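OBCA, Oxalate Biosynthetic Component A (Burkholderia glumae, PDB 4NNC) is a bacterial biosynthetic component with a TIM-barrel domain that holds a cobalt ion and the ligand 2KQ in this model. Local coordinates at residues S5-A10 with A220-L225; S310-A315 with E348-A353; I470-E475 with E497-V502. All coordinates share one frame; numbering follows the deposited sequence.

Contact 1 of 3, residues S5-A10 with A220-L225; sequences SLYITA and AAVVHL. With CO (cobalt (II) ion), chain B; 2KQ ((3S)-3-[2-[3-[[(2R)-4-[[[(2R,3S,4R,5R)-5-(6-aminopurin-9-yl)-4-oxidanyl-3-phosphonooxy-oxolan-2-yl]methoxy-oxidanyl-phosphoryl]oxy-oxidanyl-phosphoryl]oxy-3,3-dimethyl-2-oxidanyl-butanoyl]amino]propanoylamino]ethylsulfanyl]-3-oxidanyl-butanoic acid), chain D.
The carbonyl oxygen of Ile-8 is gripped by two backbone amides. Ala-221 N donates the firmer bond, 2.9 Å to Ile-8 O, and lies in the carbonyl plane. Val-222 N adds a weak bond at 3.4 Å to the same Ile-8 O, although it is the straighter of the two at 168°. Beyond this fork the strands run parallel. Ala-10 N bonds to Val-222 O at 2.8 Å, and Ala-10 O accepts from His-224 N at 2.7 Å. These are two adjoining strands of the TIM barrel.

Thr-9 and Val-222 share the face that also bears the Arg-471 side chain. The Thr-9 hydroxyl OG1 lies against Val-222 CB at 3.6 Å. With OG1 beside the backbone N (chi1 -72°), the methyl CG2 is left to reach His-224 CB. The Tyr-7 ring meets Val-222 CG2 obliquely. On the other face the methyl of Ala-10 touches that of Ala-220, CB to CB 3.8 Å.

His-224 ties the contact to the metal site. With CG anti to the backbone N (chi1 169°), its ring reaches the metal, where NE2 binds the cobalt ion at 2.2 Å. The 2KQ carboxylate oxygen O54, also a cobalt ligand, lies at the ring edge, in plane. His-226 and Glu-475 bind the same cobalt. Asn-275 OD1 bonds to ND1 of His-224 and so helps fix the ring's rotation.

Helix 205-217 covers Val-223 and Ala-10. Helix 495-507 covers Ile-8 and Ala-10, and strand 469-472 pairs along the second edge of strand 5-10.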
# COMPACT_ATOMS: atom_id res chain seq x y z
N SER A 5 16.94 4.42 -19.49
CA SER A 5 17.04 4.85 -18.10
C SER A 5 15.67 5.07 -17.42
O SER A 5 14.87 5.88 -17.89
CB SER A 5 17.89 6.11 -17.98
OG SER A 5 19.27 5.78 -18.09
N LEU A 6 15.44 4.36 -16.32
CA LEU A 6 14.22 4.47 -15.53
C LEU A 6 14.55 5.07 -14.17
O LEU A 6 15.67 4.93 -13.68
CB LEU A 6 13.60 3.08 -15.30
CG LEU A 6 12.85 2.24 -16.35
CD1 LEU A 6 11.41 2.70 -16.50
CD2 LEU A 6 13.54 2.19 -17.69
N TYR A 7 13.58 5.75 -13.56
CA TYR A 7 13.71 6.13 -12.15
C TYR A 7 12.63 5.46 -11.32
O TYR A 7 11.51 5.30 -11.77
CB TYR A 7 13.70 7.66 -11.96
CG TYR A 7 12.39 8.35 -12.31
CD1 TYR A 7 11.46 8.65 -11.31
CD2 TYR A 7 12.10 8.72 -13.62
CE1 TYR A 7 10.26 9.29 -11.62
CE2 TYR A 7 10.91 9.36 -13.93
CZ TYR A 7 9.99 9.64 -12.93
OH TYR A 7 8.80 10.27 -13.24
N ILE A 8 12.98 5.03 -10.11
CA ILE A 8 12.02 4.35 -9.25
C ILE A 8 11.43 5.32 -8.22
O ILE A 8 12.15 6.09 -7.57
CB ILE A 8 12.67 3.16 -8.53
CG1 ILE A 8 13.07 2.07 -9.53
CG2 ILE A 8 11.74 2.60 -7.46
CD1 ILE A 8 14.15 1.15 -9.02
N THR A 9 10.10 5.28 -8.08
CA THR A 9 9.43 6.02 -7.01
C THR A 9 9.09 5.04 -5.90
O THR A 9 8.59 3.94 -6.16
CB THR A 9 8.16 6.72 -7.52
OG1 THR A 9 8.54 7.84 -8.34
CG2 THR A 9 7.31 7.22 -6.34
N ALA A 10 9.39 5.42 -4.66
CA ALA A 10 8.96 4.67 -3.49
C ALA A 10 7.72 5.34 -2.88
O ALA A 10 7.72 6.56 -2.67
CB ALA A 10 10.09 4.59 -2.47
N ALA A 220 15.65 4.10 -4.90
CA ALA A 220 14.58 5.02 -5.30
C ALA A 220 15.08 6.46 -5.43
O ALA A 220 15.78 6.96 -4.55
CB ALA A 220 13.44 4.95 -4.29
N ALA A 221 14.69 7.14 -6.51
CA ALA A 221 15.05 8.55 -6.69
C ALA A 221 14.00 9.51 -6.10
O ALA A 221 14.32 10.63 -5.68
CB ALA A 221 15.28 8.85 -8.16
N VAL A 222 12.74 9.07 -6.08
CA VAL A 222 11.63 9.91 -5.63
C VAL A 222 10.87 9.14 -4.55
O VAL A 222 10.71 7.91 -4.65
CB VAL A 222 10.69 10.26 -6.81
CG1 VAL A 222 9.49 11.07 -6.34
CG2 VAL A 222 11.44 11.03 -7.87
N VAL A 223 10.43 9.84 -3.50
CA VAL A 223 9.66 9.22 -2.43
C VAL A 223 8.32 9.95 -2.30
O VAL A 223 8.28 11.15 -2.00
CB VAL A 223 10.40 9.25 -1.07
CG1 VAL A 223 9.63 8.43 -0.03
CG2 VAL A 223 11.81 8.69 -1.21
N HIS A 224 7.23 9.23 -2.55
CA HIS A 224 5.90 9.79 -2.49
C HIS A 224 5.35 9.53 -1.09
O HIS A 224 5.33 8.38 -0.64
CB HIS A 224 5.03 9.14 -3.56
CG HIS A 224 3.57 9.45 -3.43
ND1 HIS A 224 3.06 10.72 -3.66
CD2 HIS A 224 2.51 8.67 -3.11
CE1 HIS A 224 1.75 10.69 -3.48
NE2 HIS A 224 1.39 9.46 -3.15
N LEU A 225 4.91 10.59 -0.40
CA LEU A 225 4.52 10.51 1.01
C LEU A 225 3.05 10.80 1.31
O LEU A 225 2.43 11.67 0.67
CB LEU A 225 5.37 11.46 1.85
CG LEU A 225 6.88 11.19 1.88
CD1 LEU A 225 7.60 12.22 2.74
CD2 LEU A 225 7.14 9.76 2.35
CO CO B . -0.56 8.56 -2.68
C01 2KQ D . -4.77 -2.03 0.30
C02 2KQ D . -3.62 -2.66 -0.52
C03 2KQ D . -2.31 -1.73 -0.43
C04 2KQ D . -3.35 -4.06 0.05
O05 2KQ D . -2.31 -4.64 -0.71
P06 2KQ D . -2.19 -6.23 -0.82
O07 2KQ D . -0.75 -6.57 -1.16
O08 2KQ D . -2.55 -6.89 0.50
O09 2KQ D . -3.14 -6.71 -2.00
P10 2KQ D . -4.68 -7.15 -1.90
O11 2KQ D . -5.28 -7.21 -3.28
O12 2KQ D . -5.44 -6.12 -1.10
O13 2KQ D . -4.81 -8.58 -1.19
C14 2KQ D . -6.11 -9.12 -0.90
C15 2KQ D . -6.02 -10.56 -0.60
O16 2KQ D . -5.20 -11.27 -1.61
C17 2KQ D . -4.04 -11.80 -0.95
N18 2KQ D . -2.92 -11.57 -1.79
C19 2KQ D . -2.23 -10.43 -1.95
N20 2KQ D . -1.25 -10.63 -2.86
C21 2KQ D . -1.31 -11.91 -3.29
C22 2KQ D . -0.56 -12.69 -4.21
N23 2KQ D . 0.56 -12.11 -4.94
N24 2KQ D . -0.91 -13.97 -4.40
C25 2KQ D . -1.96 -14.51 -3.73
N26 2KQ D . -2.68 -13.81 -2.84
C27 2KQ D . -2.37 -12.51 -2.62
C28 2KQ D . -3.95 -11.13 0.36
O29 2KQ D . -3.41 -12.00 1.35
C30 2KQ D . -5.34 -10.82 0.71
O31 2KQ D . -5.95 -11.95 1.36
P32 2KQ D . -7.54 -11.94 1.75
O33 2KQ D . -8.41 -11.91 0.48
O34 2KQ D . -7.89 -13.15 2.58
O35 2KQ D . -7.82 -10.70 2.55
C36 2KQ D . -4.11 -2.88 -1.99
O37 2KQ D . -5.20 -3.70 -1.96
C38 2KQ D . -4.50 -1.60 -2.75
O39 2KQ D . -5.53 -0.97 -2.51
N40 2KQ D . -3.64 -1.16 -3.84
C41 2KQ D . -4.05 -0.00 -4.55
C42 2KQ D . -3.40 1.25 -3.97
C43 2KQ D . -3.77 2.55 -4.72
O44 2KQ D . -4.95 2.86 -4.93
N45 2KQ D . -2.71 3.40 -5.17
C46 2KQ D . -3.08 4.60 -5.86
C47 2KQ D . -2.42 5.80 -5.21
S48 2KQ D . -2.56 7.26 -6.23
C49 2KQ D . -1.54 8.55 -5.54
C50 2KQ D . -0.44 8.70 -6.44
O51 2KQ D . -1.02 8.17 -4.28
C52 2KQ D . -2.30 9.92 -5.54
C53 2KQ D . -2.15 10.83 -4.36
O54 2KQ D . -1.46 10.49 -3.35
O55 2KQ D . -2.72 11.95 -4.39

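Contact 2 of 3, residues S310-A315 with E348-A353; sequences SLSPAA and EVFNHA. With 2KQ ((3S)-3-[2-[3-[[(2R)-4-[[[(2R,3S,4R,5R)-5-(6-aminopurin-9-yl)-4-oxidanyl-3-phosphonooxy-oxolan-2-yl]methoxy-oxidanyl-phosphoryl]oxy-oxidanyl-phosphoryl]oxy-3,3-dimethyl-2-oxidanyl-butanoyl]amino]propanoylamino]ethylsulfanyl]-3-oxidanyl-butanoic acid), chain D.
The Phe-350 ring takes the Ser-312 hydroxyl at its edge, in the ring plane, with OG 3.3 Å from CE1. The ligand sulfur 2KQ S48 approaches the ring obliquely, 3.4 Å from Phe-350 CZ. The contact lies at the C-terminal ends of two parallel TIM-barrel strands, 308-311 and 344-349, joined by a right-handed beta-alpha-beta crossover through helix 328-341. The other flat group is the Glu-348 carboxylate, whose OE2 rests 3.2 Å from Ser-310 CB. CG of Glu-348 lies against Ser-310 CB, and the bend at chi2 (-59°) turns the carboxylate back over the same CB.

Glu-348 N bonds to Leu-311 O at 2.9 Å, with the donor 39° above the carbonyl plane. Ser-310 OG donates to the 2KQ carboxylate oxygen O55 at 2.7 Å, and Glu-348 OE1 lies 3.0 Å from 2KQ C50, so both strand ends line the ligand pocket.

Past the strands, Asn-351 holds the N-cap of helix 352-359. Its OD1 accepts from Ile-354 N, and its ND2 makes a weak bond to Ala-315 O at 3.3 Å. Beside this bond, the loop at Ala-314 meets the first turn of the helix, with Ala-314 CB 4.1 Å from Ala-353 CB.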
# COMPACT_ATOMS: atom_id res chain seq x y z
N SER A 310 1.30 15.66 -5.67
CA SER A 310 0.30 15.05 -6.54
C SER A 310 -0.76 16.06 -6.93
O SER A 310 -1.10 16.98 -6.17
CB SER A 310 -0.32 13.80 -5.89
OG SER A 310 -1.06 14.10 -4.73
N LEU A 311 -1.27 15.89 -8.15
CA LEU A 311 -2.32 16.74 -8.67
C LEU A 311 -3.19 15.91 -9.62
O LEU A 311 -2.69 15.33 -10.59
CB LEU A 311 -1.73 17.97 -9.37
CG LEU A 311 -2.74 19.07 -9.77
CD1 LEU A 311 -2.12 20.47 -9.72
CD2 LEU A 311 -3.32 18.80 -11.15
N SER A 312 -4.49 15.87 -9.33
CA SER A 312 -5.46 15.11 -10.09
C SER A 312 -6.52 16.05 -10.67
O SER A 312 -7.40 16.51 -9.95
CB SER A 312 -6.12 14.08 -9.18
OG SER A 312 -5.16 13.19 -8.65
N PRO A 313 -6.43 16.35 -11.99
CA PRO A 313 -7.29 17.39 -12.59
C PRO A 313 -8.74 16.96 -12.86
O PRO A 313 -9.30 17.35 -13.90
CB PRO A 313 -6.57 17.71 -13.91
CG PRO A 313 -5.82 16.46 -14.25
CD PRO A 313 -5.39 15.88 -12.92
N ALA A 314 -9.35 16.21 -11.94
CA ALA A 314 -10.76 15.80 -12.01
C ALA A 314 -11.13 15.03 -10.75
O ALA A 314 -10.24 14.57 -10.02
CB ALA A 314 -11.03 14.94 -13.25
N ALA A 315 -12.43 14.88 -10.52
CA ALA A 315 -12.92 14.04 -9.42
C ALA A 315 -12.32 12.64 -9.53
O ALA A 315 -12.20 12.09 -10.64
CB ALA A 315 -14.45 13.96 -9.43
N GLU A 348 -1.63 12.72 -11.35
CA GLU A 348 -2.06 11.35 -11.05
C GLU A 348 -3.16 10.93 -12.03
O GLU A 348 -4.30 11.40 -11.96
CB GLU A 348 -2.53 11.20 -9.60
CG GLU A 348 -1.58 11.83 -8.56
CD GLU A 348 -0.16 11.23 -8.59
OE1 GLU A 348 0.01 10.06 -9.02
OE2 GLU A 348 0.79 11.93 -8.19
N VAL A 349 -2.81 10.06 -12.96
CA VAL A 349 -3.75 9.69 -13.99
C VAL A 349 -4.59 8.54 -13.45
O VAL A 349 -4.24 7.37 -13.61
CB VAL A 349 -3.04 9.30 -15.31
CG1 VAL A 349 -4.05 9.17 -16.42
CG2 VAL A 349 -1.98 10.35 -15.65
N PHE A 350 -5.69 8.89 -12.79
CA PHE A 350 -6.56 7.88 -12.21
C PHE A 350 -7.53 7.39 -13.27
O PHE A 350 -7.99 6.25 -13.22
CB PHE A 350 -7.39 8.45 -11.06
CG PHE A 350 -6.66 8.58 -9.74
CD1 PHE A 350 -6.11 9.80 -9.36
CD2 PHE A 350 -6.58 7.51 -8.86
CE1 PHE A 350 -5.47 9.95 -8.15
CE2 PHE A 350 -5.93 7.65 -7.63
CZ PHE A 350 -5.38 8.87 -7.27
N ASN A 351 -7.85 8.26 -14.23
CA ASN A 351 -8.98 7.97 -15.11
C ASN A 351 -8.93 8.72 -16.43
O ASN A 351 -8.05 9.56 -16.64
CB ASN A 351 -10.31 8.23 -14.37
CG ASN A 351 -10.39 9.63 -13.72
OD1 ASN A 351 -10.06 10.65 -14.36
ND2 ASN A 351 -10.83 9.68 -12.46
N HIS A 352 -9.87 8.43 -17.32
CA HIS A 352 -9.86 9.04 -18.65
C HIS A 352 -10.22 10.50 -18.60
O HIS A 352 -9.74 11.28 -19.41
CB HIS A 352 -10.77 8.28 -19.62
CG HIS A 352 -10.14 7.04 -20.16
ND1 HIS A 352 -9.21 7.07 -21.17
CD2 HIS A 352 -10.26 5.74 -19.80
CE1 HIS A 352 -8.80 5.84 -21.43
NE2 HIS A 352 -9.42 5.01 -20.61
N ALA A 353 -11.07 10.86 -17.64
CA ALA A 353 -11.40 12.27 -17.42
C ALA A 353 -10.12 13.08 -17.24
O ALA A 353 -9.97 14.16 -17.81
CB ALA A 353 -12.30 12.42 -16.21
C01 2KQ D . -4.77 -2.03 0.30
C02 2KQ D . -3.62 -2.66 -0.52
C03 2KQ D . -2.31 -1.73 -0.43
C04 2KQ D . -3.35 -4.06 0.05
O05 2KQ D . -2.31 -4.64 -0.71
P06 2KQ D . -2.19 -6.23 -0.82
O07 2KQ D . -0.75 -6.57 -1.16
O08 2KQ D . -2.55 -6.89 0.50
O09 2KQ D . -3.14 -6.71 -2.00
P10 2KQ D . -4.68 -7.15 -1.90
O11 2KQ D . -5.28 -7.21 -3.28
O12 2KQ D . -5.44 -6.12 -1.10
O13 2KQ D . -4.81 -8.58 -1.19
C14 2KQ D . -6.11 -9.12 -0.90
C15 2KQ D . -6.02 -10.56 -0.60
O16 2KQ D . -5.20 -11.27 -1.61
C17 2KQ D . -4.04 -11.80 -0.95
N18 2KQ D . -2.92 -11.57 -1.79
C19 2KQ D . -2.23 -10.43 -1.95
N20 2KQ D . -1.25 -10.63 -2.86
C21 2KQ D . -1.31 -11.91 -3.29
C22 2KQ D . -0.56 -12.69 -4.21
N23 2KQ D . 0.56 -12.11 -4.94
N24 2KQ D . -0.91 -13.97 -4.40
C25 2KQ D . -1.96 -14.51 -3.73
N26 2KQ D . -2.68 -13.81 -2.84
C27 2KQ D . -2.37 -12.51 -2.62
C28 2KQ D . -3.95 -11.13 0.36
O29 2KQ D . -3.41 -12.00 1.35
C30 2KQ D . -5.34 -10.82 0.71
O31 2KQ D . -5.95 -11.95 1.36
P32 2KQ D . -7.54 -11.94 1.75
O33 2KQ D . -8.41 -11.91 0.48
O34 2KQ D . -7.89 -13.15 2.58
O35 2KQ D . -7.82 -10.70 2.55
C36 2KQ D . -4.11 -2.88 -1.99
O37 2KQ D . -5.20 -3.70 -1.96
C38 2KQ D . -4.50 -1.60 -2.75
O39 2KQ D . -5.53 -0.97 -2.51
N40 2KQ D . -3.64 -1.16 -3.84
C41 2KQ D . -4.05 -0.00 -4.55
C42 2KQ D . -3.40 1.25 -3.97
C43 2KQ D . -3.77 2.55 -4.72
O44 2KQ D . -4.95 2.86 -4.93
N45 2KQ D . -2.71 3.40 -5.17
C46 2KQ D . -3.08 4.60 -5.86
C47 2KQ D . -2.42 5.80 -5.21
S48 2KQ D . -2.56 7.26 -6.23
C49 2KQ D . -1.54 8.55 -5.54
C50 2KQ D . -0.44 8.70 -6.44
O51 2KQ D . -1.02 8.17 -4.28
C52 2KQ D . -2.30 9.92 -5.54
C53 2KQ D . -2.15 10.83 -4.36
O54 2KQ D . -1.46 10.49 -3.35
O55 2KQ D . -2.72 11.95 -4.39

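Contact 3 of 3, residues I470-E475 with E497-V502; sequences IRVGLE and EQVSLV. With CO (cobalt (II) ion), chain B; 2KQ ((3S)-3-[2-[3-[[(2R)-4-[[[(2R,3S,4R,5R)-5-(6-aminopurin-9-yl)-4-oxidanyl-3-phosphonooxy-oxolan-2-yl]methoxy-oxidanyl-phosphoryl]oxy-oxidanyl-phosphoryl]oxy-3,3-dimethyl-2-oxidanyl-butanoyl]amino]propanoylamino]ethylsulfanyl]-3-oxidanyl-butanoic acid), chain D.
Strand 470-472 and helix 497-502 run roughly antiparallel, at 145°, with their axes 8.7 Å apart at closest approach. They form a beta/alpha layer of the TIM barrel, in which the helix packs on the outer side of the strand.

Val-472 carries the apolar part. Its CG2 sits between the backbone N and the carbonyl carbon. From there it meets the Val-499 methyl CG2 at 3.9 Å and Val-502 CG1 at 4.1 Å. Ile-470 continues the row, crossing Val-502 through its own CG2.

Gln-498 extends beyond CG along the strand end. Its OE1 lies 3.1 Å from Gly-473 CA. At phi 140° and psi 160°, Gly-473 leaves no room for a CB beside the Val-472 carbonyl oxygen, which accounts for the glycine. The Gln-498 amide NE2 bonds to the backbone oxygens of Gly-477 and Thr-479, which fixes how the amide is turned. The Leu-474 side chain crosses that of Gln-498 at about a right angle, with CD2 nearest the amide.

Arg-471 points away from the helix, into the barrel. Its extended chain brings NH2 to 2.9 Å from Glu-475 OE1 in a salt bridge, and NE pairs with Asp-476. The same Glu-475 OE1 binds the cobalt ion at 2.2 Å.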
# COMPACT_ATOMS: atom_id res chain seq x y z
N ILE A 470 9.04 3.60 -12.60
CA ILE A 470 8.19 2.61 -11.97
C ILE A 470 8.04 2.95 -10.48
O ILE A 470 9.00 3.39 -9.82
CB ILE A 470 8.78 1.19 -12.13
CG1 ILE A 470 8.81 0.78 -13.60
CG2 ILE A 470 7.99 0.16 -11.33
CD1 ILE A 470 9.48 -0.58 -13.84
N ARG A 471 6.84 2.76 -9.96
CA ARG A 471 6.56 3.04 -8.56
C ARG A 471 6.18 1.75 -7.83
O ARG A 471 5.41 0.92 -8.34
CB ARG A 471 5.44 4.08 -8.45
CG ARG A 471 4.64 3.95 -7.17
CD ARG A 471 3.74 5.15 -6.94
NE ARG A 471 2.59 4.77 -6.12
CZ ARG A 471 1.73 5.64 -5.61
NH1 ARG A 471 1.90 6.94 -5.83
NH2 ARG A 471 0.71 5.22 -4.88
N VAL A 472 6.76 1.57 -6.65
CA VAL A 472 6.43 0.43 -5.80
C VAL A 472 6.29 0.98 -4.40
O VAL A 472 6.57 2.18 -4.17
CB VAL A 472 7.53 -0.66 -5.85
CG1 VAL A 472 7.55 -1.34 -7.20
CG2 VAL A 472 8.90 -0.03 -5.56
N GLY A 473 5.86 0.14 -3.46
CA GLY A 473 5.67 0.55 -2.08
C GLY A 473 4.43 -0.01 -1.41
O GLY A 473 3.47 -0.42 -2.08
N LEU A 474 4.45 -0.01 -0.07
CA LEU A 474 3.35 -0.53 0.74
C LEU A 474 2.06 0.22 0.49
O LEU A 474 0.98 -0.30 0.80
CB LEU A 474 3.69 -0.47 2.23
CG LEU A 474 4.80 -1.41 2.72
CD1 LEU A 474 4.75 -1.56 4.24
CD2 LEU A 474 4.66 -2.76 2.04
N GLU A 475 2.17 1.43 -0.05
CA GLU A 475 0.99 2.18 -0.42
C GLU A 475 0.16 1.40 -1.45
O GLU A 475 -1.07 1.41 -1.39
CB GLU A 475 1.35 3.58 -0.97
CG GLU A 475 0.19 4.23 -1.76
CD GLU A 475 0.36 5.75 -1.94
OE1 GLU A 475 -0.55 6.39 -2.50
OE2 GLU A 475 1.43 6.29 -1.54
N GLU A 497 12.46 -3.01 0.31
CA GLU A 497 12.64 -4.33 -0.26
C GLU A 497 12.06 -4.41 -1.67
O GLU A 497 12.70 -4.94 -2.60
CB GLU A 497 12.00 -5.40 0.65
CG GLU A 497 12.38 -6.81 0.23
CD GLU A 497 12.04 -7.86 1.26
OE1 GLU A 497 12.86 -8.80 1.43
OE2 GLU A 497 10.94 -7.78 1.87
N GLN A 498 10.86 -3.86 -1.85
CA GLN A 498 10.24 -3.80 -3.18
C GLN A 498 11.05 -2.94 -4.13
O GLN A 498 11.22 -3.29 -5.30
CB GLN A 498 8.81 -3.29 -3.07
CG GLN A 498 7.94 -4.21 -2.23
CD GLN A 498 6.70 -3.50 -1.72
OE1 GLN A 498 6.72 -2.30 -1.46
NE2 GLN A 498 5.61 -4.26 -1.55
N VAL A 499 11.56 -1.81 -3.64
CA VAL A 499 12.46 -1.00 -4.46
C VAL A 499 13.67 -1.83 -4.91
O VAL A 499 14.05 -1.82 -6.09
CB VAL A 499 13.00 0.22 -3.70
CG1 VAL A 499 14.05 0.93 -4.54
CG2 VAL A 499 11.87 1.17 -3.34
N SER A 500 14.26 -2.55 -3.97
CA SER A 500 15.44 -3.37 -4.23
C SER A 500 15.16 -4.48 -5.24
O SER A 500 15.97 -4.76 -6.11
CB SER A 500 15.95 -3.99 -2.92
OG SER A 500 17.01 -4.87 -3.18
N LEU A 501 13.99 -5.10 -5.14
CA LEU A 501 13.65 -6.17 -6.07
C LEU A 501 13.38 -5.64 -7.47
O LEU A 501 13.80 -6.24 -8.47
CB LEU A 501 12.48 -6.99 -5.54
CG LEU A 501 12.89 -7.80 -4.30
CD1 LEU A 501 11.70 -8.51 -3.66
CD2 LEU A 501 13.97 -8.82 -4.69
N VAL A 502 12.69 -4.50 -7.56
CA VAL A 502 12.38 -3.95 -8.88
C VAL A 502 13.65 -3.43 -9.56
O VAL A 502 13.83 -3.58 -10.77
CB VAL A 502 11.21 -2.92 -8.84
CG1 VAL A 502 11.65 -1.61 -8.20
CG2 VAL A 502 10.70 -2.65 -10.25
CO CO B . -0.56 8.56 -2.68
C01 2KQ D . -4.77 -2.03 0.30
C02 2KQ D . -3.62 -2.66 -0.52
C03 2KQ D . -2.31 -1.73 -0.43
C04 2KQ D . -3.35 -4.06 0.05
O05 2KQ D . -2.31 -4.64 -0.71
P06 2KQ D . -2.19 -6.23 -0.82
O07 2KQ D . -0.75 -6.57 -1.16
O08 2KQ D . -2.55 -6.89 0.50
O09 2KQ D . -3.14 -6.71 -2.00
P10 2KQ D . -4.68 -7.15 -1.90
O11 2KQ D . -5.28 -7.21 -3.28
O12 2KQ D . -5.44 -6.12 -1.10
O13 2KQ D . -4.81 -8.58 -1.19
C14 2KQ D . -6.11 -9.12 -0.90
C15 2KQ D . -6.02 -10.56 -0.60
O16 2KQ D . -5.20 -11.27 -1.61
C17 2KQ D . -4.04 -11.80 -0.95
N18 2KQ D . -2.92 -11.57 -1.79
C19 2KQ D . -2.23 -10.43 -1.95
N20 2KQ D . -1.25 -10.63 -2.86
C21 2KQ D . -1.31 -11.91 -3.29
C22 2KQ D . -0.56 -12.69 -4.21
N23 2KQ D . 0.56 -12.11 -4.94
N24 2KQ D . -0.91 -13.97 -4.40
C25 2KQ D . -1.96 -14.51 -3.73
N26 2KQ D . -2.68 -13.81 -2.84
C27 2KQ D . -2.37 -12.51 -2.62
C28 2KQ D . -3.95 -11.13 0.36
O29 2KQ D . -3.41 -12.00 1.35
C30 2KQ D . -5.34 -10.82 0.71
O31 2KQ D . -5.95 -11.95 1.36
P32 2KQ D . -7.54 -11.94 1.75
O33 2KQ D . -8.41 -11.91 0.48
O34 2KQ D . -7.89 -13.15 2.58
O35 2KQ D . -7.82 -10.70 2.55
C36 2KQ D . -4.11 -2.88 -1.99
O37 2KQ D . -5.20 -3.70 -1.96
C38 2KQ D . -4.50 -1.60 -2.75
O39 2KQ D . -5.53 -0.97 -2.51
N40 2KQ D . -3.64 -1.16 -3.84
C41 2KQ D . -4.05 -0.00 -4.55
C42 2KQ D . -3.40 1.25 -3.97
C43 2KQ D . -3.77 2.55 -4.72
O44 2KQ D . -4.95 2.86 -4.93
N45 2KQ D . -2.71 3.40 -5.17
C46 2KQ D . -3.08 4.60 -5.86
C47 2KQ D . -2.42 5.80 -5.21
S48 2KQ D . -2.56 7.26 -6.23
C49 2KQ D . -1.54 8.55 -5.54
C50 2KQ D . -0.44 8.70 -6.44
O51 2KQ D . -1.02 8.17 -4.28
C52 2KQ D . -2.30 9.92 -5.54
C53 2KQ D . -2.15 10.83 -4.36
O54 2KQ D . -1.46 10.49 -3.35
O55 2KQ D . -2.72 11.95 -4.39

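Overall arrangement
From the N terminus, strand 5-10 opens contact 1, which closes a loop of 209 residues when strand 222-229 arrives. Contact 2 then closes a loop of 32 residues between two successive barrel strands, and contact 3 one of 21 between the last barrel strand and its outer helix. The three follow in series; none nests in or crosses another. Contacts 1 and 3 adjoin, since strand 5-10 lies between strands 222-229 and 469-472 and so closes the barrel; Thr-9 N probably bonds to Ile-470 O. Contact 2 sits across the barrel, its centre about 20 Å from that of contact 1. All three contacts touch 2KQ, and contacts 1 and 3 supply cobalt ligands.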